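Local structure of alpha,alpha-trehalose-phosphate synthase (UDP-forming) (Burkholderia multivorans, 5UOF) at residues Pro27-Gly31 with Glu351-Leu355; Tyr233-Val237 with Met374-Glu380; Arg283-Phe287 with Val301-Gln305. The protein belongs to glycosyltransferase family 20 and has the GT-B architecture, two Rossmann-like domains that face each other across a cleft. The contacts are given in a common frame with arbitrary orientation. Numbering follows the deposited sequence.

Contact 1 (Pro27-Gly31 with Glu351-Leu355). With EDO (1,2-ethanediol), chain K.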
loop_
_atom_site.group_PDB
_atom_site.type_symbol
_atom_site.label_atom_id
_atom_site.label_comp_id
_atom_site.label_asym_id
_atom_site.label_seq_id
_atom_site.Cartn_x
_atom_site.Cartn_y
_atom_site.Cartn_z
ATOM N N PRO A 27 21.108 27.315 -14.489
ATOM C CA PRO A 27 19.759 27.168 -13.912
ATOM C C PRO A 27 18.813 26.309 -14.745
ATOM O O PRO A 27 17.889 25.705 -14.183
ATOM C CB PRO A 27 19.263 28.620 -13.805
ATOM C CG PRO A 27 20.143 29.402 -14.726
ATOM C CD PRO A 27 21.474 28.731 -14.666
ATOM N N SER A 28 19.008 26.231 -16.065
ATOM C CA SER A 28 18.146 25.384 -16.888
ATOM C C SER A 28 18.446 23.902 -16.704
ATOM O O SER A 28 17.585 23.068 -17.004
ATOM C CB SER A 28 18.284 25.754 -18.367
ATOM O OG SER A 28 19.640 25.744 -18.780
ATOM N N ALA A 29 19.631 23.563 -16.199
ATOM C CA ALA A 29 20.079 22.181 -16.135
ATOM C C ALA A 29 19.244 21.370 -15.146
ATOM O O ALA A 29 18.409 21.895 -14.401
ATOM C CB ALA A 29 21.557 22.119 -15.750
ATOM N N GLY A 30 19.481 20.054 -15.150
ATOM C CA GLY A 30 18.856 19.149 -14.215
ATOM C C GLY A 30 19.915 18.393 -13.427
ATOM O O GLY A 30 21.111 18.453 -13.727
ATOM N N GLY A 31 19.458 17.683 -12.409
ATOM C CA GLY A 31 20.327 16.876 -11.578
ATOM C C GLY A 31 20.537 17.496 -10.206
ATOM O O GLY A 31 20.161 18.635 -9.931
ATOM N N GLU A 351 18.955 15.393 -25.510
ATOM C CA GLU A 351 19.407 16.572 -24.778
ATOM C C GLU A 351 18.258 17.209 -24.010
ATOM O O GLU A 351 17.142 17.323 -24.518
ATOM C CB GLU A 351 19.975 17.619 -25.731
ATOM C CG GLU A 351 21.369 17.414 -26.205
ATOM C CD GLU A 351 21.818 18.620 -27.000
ATOM O OE1 GLU A 351 21.868 19.727 -26.420
ATOM O OE2 GLU A 351 22.069 18.470 -28.211
ATOM N N ARG A 352 18.559 17.659 -22.793
ATOM C CA ARG A 352 17.527 18.215 -21.930
ATOM C C ARG A 352 16.830 19.398 -22.584
ATOM O O ARG A 352 15.601 19.498 -22.542
ATOM C CB ARG A 352 18.141 18.627 -20.597
ATOM C CG ARG A 352 17.204 19.374 -19.675
ATOM C CD ARG A 352 17.932 19.696 -18.382
ATOM N NE ARG A 352 17.169 20.587 -17.522
ATOM C CZ ARG A 352 16.216 20.183 -16.690
ATOM N NH1 ARG A 352 15.908 18.892 -16.612
ATOM N NH2 ARG A 352 15.577 21.070 -15.938
ATOM N N ASN A 353 17.592 20.301 -23.197
ATOM C CA ASN A 353 16.964 21.494 -23.760
ATOM C C ASN A 353 16.117 21.162 -24.979
ATOM O O ASN A 353 15.151 21.879 -25.274
ATOM C CB ASN A 353 18.020 22.536 -24.101
ATOM C CG ASN A 353 18.566 23.217 -22.873
ATOM O OD1 ASN A 353 18.157 22.911 -21.751
ATOM N ND2 ASN A 353 19.491 24.145 -23.072
ATOM N N LEU A 354 16.469 20.093 -25.701
ATOM C CA LEU A 354 15.606 19.609 -26.773
ATOM C C LEU A 354 14.259 19.145 -26.228
ATOM O O LEU A 354 13.209 19.451 -26.805
ATOM C CB LEU A 354 16.307 18.476 -27.526
ATOM C CG LEU A 354 15.872 18.169 -28.956
ATOM C CD1 LEU A 354 16.141 19.363 -29.865
ATOM C CD2 LEU A 354 16.579 16.926 -29.473
ATOM N N LEU A 355 14.270 18.390 -25.119
ATOM C CA LEU A 355 13.014 17.969 -24.507
ATOM C C LEU A 355 12.154 19.171 -24.150
ATOM O O LEU A 355 10.929 19.138 -24.324
ATOM C CB LEU A 355 13.267 17.124 -23.253
ATOM C CG LEU A 355 13.919 15.751 -23.412
ATOM C CD1 LEU A 355 14.004 15.065 -22.054
ATOM C CD2 LEU A 355 13.151 14.889 -24.405
HETATM C C1 EDO K . 17.922 19.018 -7.684
HETATM O O1 EDO K . 17.311 18.805 -8.960
HETATM C C2 EDO K . 17.698 17.785 -6.817
HETATM O O2 EDO K . 17.862 16.597 -7.606
HETATM O O HOH W 1 20.767 25.985 -21.435
HETATM O O HOH W 2 16.314 23.457 -19.745
#
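The carbonyl oxygen of S28 is the polar hub here. R352 NE donates to S28 O at 2.6 Å, a short and nearly straight bond, and R352 NH2 adds a weak one to S28 O at 3.0 Å. Both donors sit on one edge of the guanidinium, so the acceptor lies near its plane. The extended R352 chain, whose first three chi angles are all trans, supplies the reach, and the planar guanidinium supplies two neighbouring N-H donors, NE and NH2, that can share one acceptor. The guanidinium face lies against the peptide between A29 and G30, with R352 NE 3.3 Å from A29 C. G30 suits this spot because a CB would fall 2.7 Å from R352 NH1, a clash. R352 NH1 is also satisfied, by a salt bridge to E380.

N353 meets S28 through water, as a direct approach is too long. One water accepts from N353 ND2 at 2.8 Å and is hydrogen-bonded to S28 OG at 2.9 Å; another donates to N353 OD1 at 2.8 Å and to S28 O at 3.0 Å, so both ends of the amide are used. At the backbone angles of G31 a CB would be jammed against the carbonyl O of G30; G31 O accepts from O1 of a 1,2-ethanediol at 3.0 Å. E351 occupies the N-cap position of helix 352-361, its OE1 hydrogen-bonded to Y249.

The arrangement is an interdomain contact of the GT-B fold: the glycine-containing loop after strand 12-16 in the N-terminal domain meets the start of a helix in the C-terminal domain.

Contact 2 (Tyr233-Val237 with Met374-Glu380)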
loop_
_atom_site.group_PDB
_atom_site.type_symbol
_atom_site.label_atom_id
_atom_site.label_comp_id
_atom_site.label_asym_id
_atom_site.label_seq_id
_atom_site.Cartn_x
_atom_site.Cartn_y
_atom_site.Cartn_z
ATOM N N TYR A 233 10.132 19.813 2.015
ATOM C CA TYR A 233 10.890 20.745 1.172
ATOM C C TYR A 233 10.691 20.303 -0.272
ATOM O O TYR A 233 11.565 19.643 -0.846
ATOM C CB TYR A 233 12.389 20.745 1.510
ATOM C CG TYR A 233 12.762 20.866 2.976
ATOM C CD1 TYR A 233 12.700 19.769 3.823
ATOM C CD2 TYR A 233 13.231 22.065 3.504
ATOM C CE1 TYR A 233 13.053 19.872 5.161
ATOM C CE2 TYR A 233 13.600 22.182 4.837
ATOM C CZ TYR A 233 13.511 21.074 5.660
ATOM O OH TYR A 233 13.863 21.168 6.981
ATOM N N PRO A 234 9.528 20.580 -0.866
ATOM C CA PRO A 234 9.273 20.120 -2.244
ATOM C C PRO A 234 10.287 20.700 -3.226
ATOM O O PRO A 234 10.521 21.906 -3.256
ATOM C CB PRO A 234 7.854 20.630 -2.531
ATOM C CG PRO A 234 7.573 21.681 -1.489
ATOM C CD PRO A 234 8.353 21.239 -0.273
ATOM N N ILE A 235 10.892 19.829 -4.030
ATOM C CA ILE A 235 11.931 20.244 -4.972
ATOM C C ILE A 235 11.283 20.886 -6.192
ATOM O O ILE A 235 10.402 20.291 -6.829
ATOM C CB ILE A 235 12.801 19.046 -5.389
ATOM C CG1 ILE A 235 13.590 18.511 -4.194
ATOM C CG2 ILE A 235 13.761 19.444 -6.517
ATOM C CD1 ILE A 235 14.593 17.409 -4.563
ATOM N N GLY A 236 11.744 22.086 -6.547
ATOM C CA GLY A 236 11.251 22.785 -7.706
ATOM C C GLY A 236 12.270 22.859 -8.823
ATOM O O GLY A 236 13.252 22.101 -8.868
ATOM N N VAL A 237 12.038 23.794 -9.744
ATOM C CA VAL A 237 12.893 23.991 -10.908
ATOM C C VAL A 237 13.190 25.480 -11.022
ATOM O O VAL A 237 12.819 26.263 -10.141
ATOM C CB VAL A 237 12.234 23.464 -12.194
ATOM C CG1 VAL A 237 11.930 21.975 -12.064
ATOM C CG2 VAL A 237 10.956 24.253 -12.498
ATOM N N MET A 374 7.775 13.328 -6.474
ATOM C CA MET A 374 7.547 14.705 -6.897
ATOM C C MET A 374 7.129 14.722 -8.360
ATOM O O MET A 374 5.966 14.991 -8.666
ATOM C CB MET A 374 8.807 15.558 -6.646
ATOM C CG MET A 374 8.694 17.022 -7.106
ATOM S SD MET A 374 7.250 17.868 -6.415
ATOM C CE MET A 374 7.513 17.670 -4.645
ATOM N N ASN A 375 8.077 14.386 -9.244
ATOM C CA ASN A 375 8.000 14.377 -10.704
ATOM C C ASN A 375 8.373 15.744 -11.256
ATOM O O ASN A 375 7.534 16.649 -11.359
ATOM C CB ASN A 375 6.637 13.944 -11.252
ATOM C CG ASN A 375 6.726 13.569 -12.708
ATOM O OD1 ASN A 375 6.947 14.432 -13.552
ATOM N ND2 ASN A 375 6.617 12.280 -13.007
ATOM N N LEU A 376 9.644 15.893 -11.629
ATOM C CA LEU A 376 10.108 17.157 -12.182
ATOM C C LEU A 376 9.722 17.337 -13.645
ATOM O O LEU A 376 9.651 18.478 -14.116
ATOM C CB LEU A 376 11.628 17.272 -12.009
ATOM C CG LEU A 376 12.084 17.270 -10.539
ATOM C CD1 LEU A 376 13.600 17.205 -10.441
ATOM C CD2 LEU A 376 11.551 18.490 -9.788
ATOM N N VAL A 377 9.444 16.252 -14.372
ATOM C CA VAL A 377 8.945 16.412 -15.738
ATOM C C VAL A 377 7.661 17.234 -15.746
ATOM O O VAL A 377 7.473 18.090 -16.612
ATOM C CB VAL A 377 8.762 15.040 -16.419
ATOM C CG1 VAL A 377 7.851 15.148 -17.636
ATOM C CG2 VAL A 377 10.123 14.476 -16.820
ATOM N N ALA A 378 6.768 17.014 -14.768
ATOM C CA ALA A 378 5.545 17.821 -14.718
ATOM C C ALA A 378 5.864 19.311 -14.589
ATOM O O ALA A 378 5.253 20.146 -15.264
ATOM C CB ALA A 378 4.650 17.357 -13.567
ATOM N N LYS A 379 6.841 19.661 -13.746
ATOM C CA LYS A 379 7.178 21.067 -13.556
ATOM C C LYS A 379 7.896 21.622 -14.780
ATOM O O LYS A 379 7.632 22.760 -15.202
ATOM C CB LYS A 379 8.032 21.227 -12.289
ATOM C CG LYS A 379 7.301 20.736 -11.017
ATOM C CD LYS A 379 8.019 21.136 -9.742
ATOM C CE LYS A 379 7.143 20.835 -8.498
ATOM N NZ LYS A 379 7.795 21.265 -7.209
ATOM N N GLU A 380 8.805 20.829 -15.357
ATOM C CA GLU A 380 9.496 21.220 -16.584
ATOM C C GLU A 380 8.517 21.420 -17.730
ATOM O O GLU A 380 8.698 22.328 -18.558
ATOM C CB GLU A 380 10.522 20.161 -16.974
ATOM C CG GLU A 380 11.683 20.063 -16.002
ATOM C CD GLU A 380 12.436 18.744 -16.101
ATOM O OE1 GLU A 380 12.104 17.921 -16.974
ATOM O OE2 GLU A 380 13.373 18.539 -15.306
#
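V237, I235 and L376 form the apolar centre. L376 CD2 comes within 4.2 Å of V237 CG1 and 4.1 Å of I235 CG2, so one leucine methyl bridges two beta-branched residues of the loop. V237, whose CA-to-CB bond points at the helix, also rests on the aliphatic base of K379, with V237 CG1 4.0 Å from K379 CB. At the beginning of the loop, P234 receives the methyl of M374, which lies just before the helix, with M374 CE 3.7 Å from P234 CB; a flexible thioether chain can bend so that its methyl meets the puckered proline ring.

Polar groups frame this patch. K379, fully extended beyond CB, donates from NZ to I235 O at 2.8 Å and forms a salt bridge with E404, so its charge is paired at the edge of a buried surface. The same ammonium passes G236, with K379 NZ 3.8 Å from G236 CA. E380 turns its carboxylate to R352 in another salt bridge. N375, at the N-cap position, accepts from A378 N through OD1 at 2.9 Å, the classic role of asparagine ahead of a helix.

I235 also packs on L450 and W453 of helix 450-472. Joining the loop after strand 226-232 of one Rossmann-like domain to helix 376-384 of the other, the contact belongs to the domain junction beside the cleft of a GT-B glycosyltransferase.

Contact 3 (Arg283-Phe287 with Val301-Gln305)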
loop_
_atom_site.group_PDB
_atom_site.type_symbol
_atom_site.label_atom_id
_atom_site.label_comp_id
_atom_site.label_asym_id
_atom_site.label_seq_id
_atom_site.Cartn_x
_atom_site.Cartn_y
_atom_site.Cartn_z
ATOM N N ARG A 283 -0.851 4.394 -19.172
ATOM C CA ARG A 283 -0.655 5.597 -19.975
ATOM C C ARG A 283 -1.077 5.362 -21.426
ATOM O O ARG A 283 -1.867 6.129 -22.002
ATOM C CB ARG A 283 0.827 5.998 -19.882
ATOM C CG ARG A 283 1.166 7.430 -20.279
ATOM C CD ARG A 283 1.028 8.382 -19.102
ATOM N NE ARG A 283 1.847 7.966 -17.959
ATOM C CZ ARG A 283 3.101 8.349 -17.743
ATOM N NH1 ARG A 283 3.717 9.154 -18.599
ATOM N NH2 ARG A 283 3.753 7.902 -16.670
ATOM N N PHE A 284 -0.555 4.296 -22.030
ATOM C CA PHE A 284 -0.863 3.995 -23.419
ATOM C C PHE A 284 -2.329 3.625 -23.580
ATOM O O PHE A 284 -2.972 4.037 -24.549
ATOM C CB PHE A 284 -0.006 2.843 -23.937
ATOM C CG PHE A 284 1.449 3.187 -24.171
ATOM C CD1 PHE A 284 1.987 4.390 -23.742
ATOM C CD2 PHE A 284 2.257 2.292 -24.849
ATOM C CE1 PHE A 284 3.336 4.679 -23.971
ATOM C CE2 PHE A 284 3.606 2.573 -25.077
ATOM C CZ PHE A 284 4.133 3.774 -24.642
ATOM N N GLN A 285 -2.859 2.817 -22.659
ATOM C CA GLN A 285 -4.217 2.313 -22.837
ATOM C C GLN A 285 -5.248 3.426 -22.708
ATOM O O GLN A 285 -6.314 3.357 -23.329
ATOM C CB GLN A 285 -4.509 1.196 -21.828
ATOM C CG GLN A 285 -3.729 -0.084 -22.129
ATOM C CD GLN A 285 -4.105 -1.234 -21.213
ATOM O OE1 GLN A 285 -4.846 -1.054 -20.251
ATOM N NE2 GLN A 285 -3.588 -2.426 -21.511
ATOM N N ALA A 286 -4.975 4.431 -21.881
ATOM C CA ALA A 286 -5.912 5.544 -21.795
ATOM C C ALA A 286 -5.906 6.372 -23.071
ATOM O O ALA A 286 -6.949 6.898 -23.466
ATOM C CB ALA A 286 -5.589 6.415 -20.585
ATOM N N PHE A 287 -4.746 6.508 -23.723
ATOM C CA PHE A 287 -4.708 7.178 -25.020
ATOM C C PHE A 287 -5.496 6.382 -26.053
ATOM O O PHE A 287 -6.245 6.951 -26.858
ATOM C CB PHE A 287 -3.252 7.358 -25.457
ATOM C CG PHE A 287 -3.083 8.133 -26.735
ATOM C CD1 PHE A 287 -3.387 9.482 -26.789
ATOM C CD2 PHE A 287 -2.601 7.511 -27.881
ATOM C CE1 PHE A 287 -3.226 10.199 -27.979
ATOM C CE2 PHE A 287 -2.427 8.225 -29.060
ATOM C CZ PHE A 287 -2.750 9.561 -29.112
ATOM N N VAL A 301 -3.964 13.652 -33.685
ATOM C CA VAL A 301 -3.124 13.783 -32.500
ATOM C C VAL A 301 -2.198 12.579 -32.470
ATOM O O VAL A 301 -2.546 11.495 -32.946
ATOM C CB VAL A 301 -3.975 13.883 -31.205
ATOM C CG1 VAL A 301 -4.863 12.655 -31.048
ATOM C CG2 VAL A 301 -3.098 14.058 -29.971
ATOM N N SER A 302 -1.004 12.773 -31.922
ATOM C CA SER A 302 -0.064 11.685 -31.706
ATOM C C SER A 302 0.511 11.775 -30.305
ATOM O O SER A 302 0.731 12.864 -29.770
ATOM C CB SER A 302 1.099 11.713 -32.707
ATOM O OG SER A 302 0.644 11.437 -34.019
ATOM N N LEU A 303 0.775 10.615 -29.729
ATOM C CA LEU A 303 1.447 10.524 -28.445
ATOM C C LEU A 303 2.910 10.185 -28.694
ATOM O O LEU A 303 3.212 9.214 -29.387
ATOM C CB LEU A 303 0.785 9.458 -27.561
ATOM C CG LEU A 303 1.572 9.028 -26.313
ATOM C CD1 LEU A 303 1.738 10.197 -25.350
ATOM C CD2 LEU A 303 0.835 7.856 -25.628
ATOM N N VAL A 304 3.815 11.006 -28.162
ATOM C CA VAL A 304 5.241 10.712 -28.171
ATOM C C VAL A 304 5.626 10.331 -26.749
ATOM O O VAL A 304 5.531 11.158 -25.836
ATOM C CB VAL A 304 6.065 11.908 -28.674
ATOM C CG1 VAL A 304 7.561 11.667 -28.446
ATOM C CG2 VAL A 304 5.822 12.122 -30.149
ATOM N N GLN A 305 6.032 9.078 -26.559
ATOM C CA GLN A 305 6.542 8.585 -25.280
ATOM C C GLN A 305 8.046 8.400 -25.411
ATOM O O GLN A 305 8.507 7.564 -26.196
ATOM C CB GLN A 305 5.878 7.268 -24.880
ATOM C CG GLN A 305 6.493 6.644 -23.618
ATOM C CD GLN A 305 6.120 7.400 -22.369
ATOM O OE1 GLN A 305 4.938 7.549 -22.065
ATOM N NE2 GLN A 305 7.123 7.894 -21.636
#
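Helix 280-293 packs on strand 301-306 within a beta-alpha-beta unit of the C-terminal Rossmann-like domain. The short segments run antiparallel, at 178°, with axes 10.6 Å apart. The aromatic residues use different rotamers: F284 is m, bringing its ring edge to Q305, with F284 CE1 3.7 Å from Q305 CG, whereas F287 is t and extends straight at the strand. V301, a compact beta-branched residue suited to a strand, puts CG1 (p rotamer) 4.2 Å from F287 CZ. L303, the common t/p leucine rotamer, fills the space between the rings, its CD2 4.1 Å from F284 CD1. R283 and Q305 both bend at chi2 (p), but their polar ends find partners elsewhere: R283 forms a salt bridge with D272, and Q305 OE1 bonds to S270. Leucine also fits by its beta carbon: L303 CB lies 3.8 Å from the F287 ring centroid and only 11° off the ring normal, a CH-pi contact.

Contacts 1 and 2 are neighbours, their centres about 13 Å apart, and they touch through the salt bridge between R352 and E380. Each pairs a loop of the N-terminal domain, with its ten-strand mixed sheet, with a helix start in the C-terminal domain, built on a parallel six-strand sheet. Their segments alternate along the chain: 27-31, 233-237, 351-355, 374-380. Along the chain contact 3 falls between 233-237 and 351-355, inside the spans closed by both other contacts; its centre lies about 23 Å from that of contact 1 and 22 Å from that of contact 2. It is local packing inside the C-terminal domain, whereas the other two lie together at the domain junction, linked by that salt bridge.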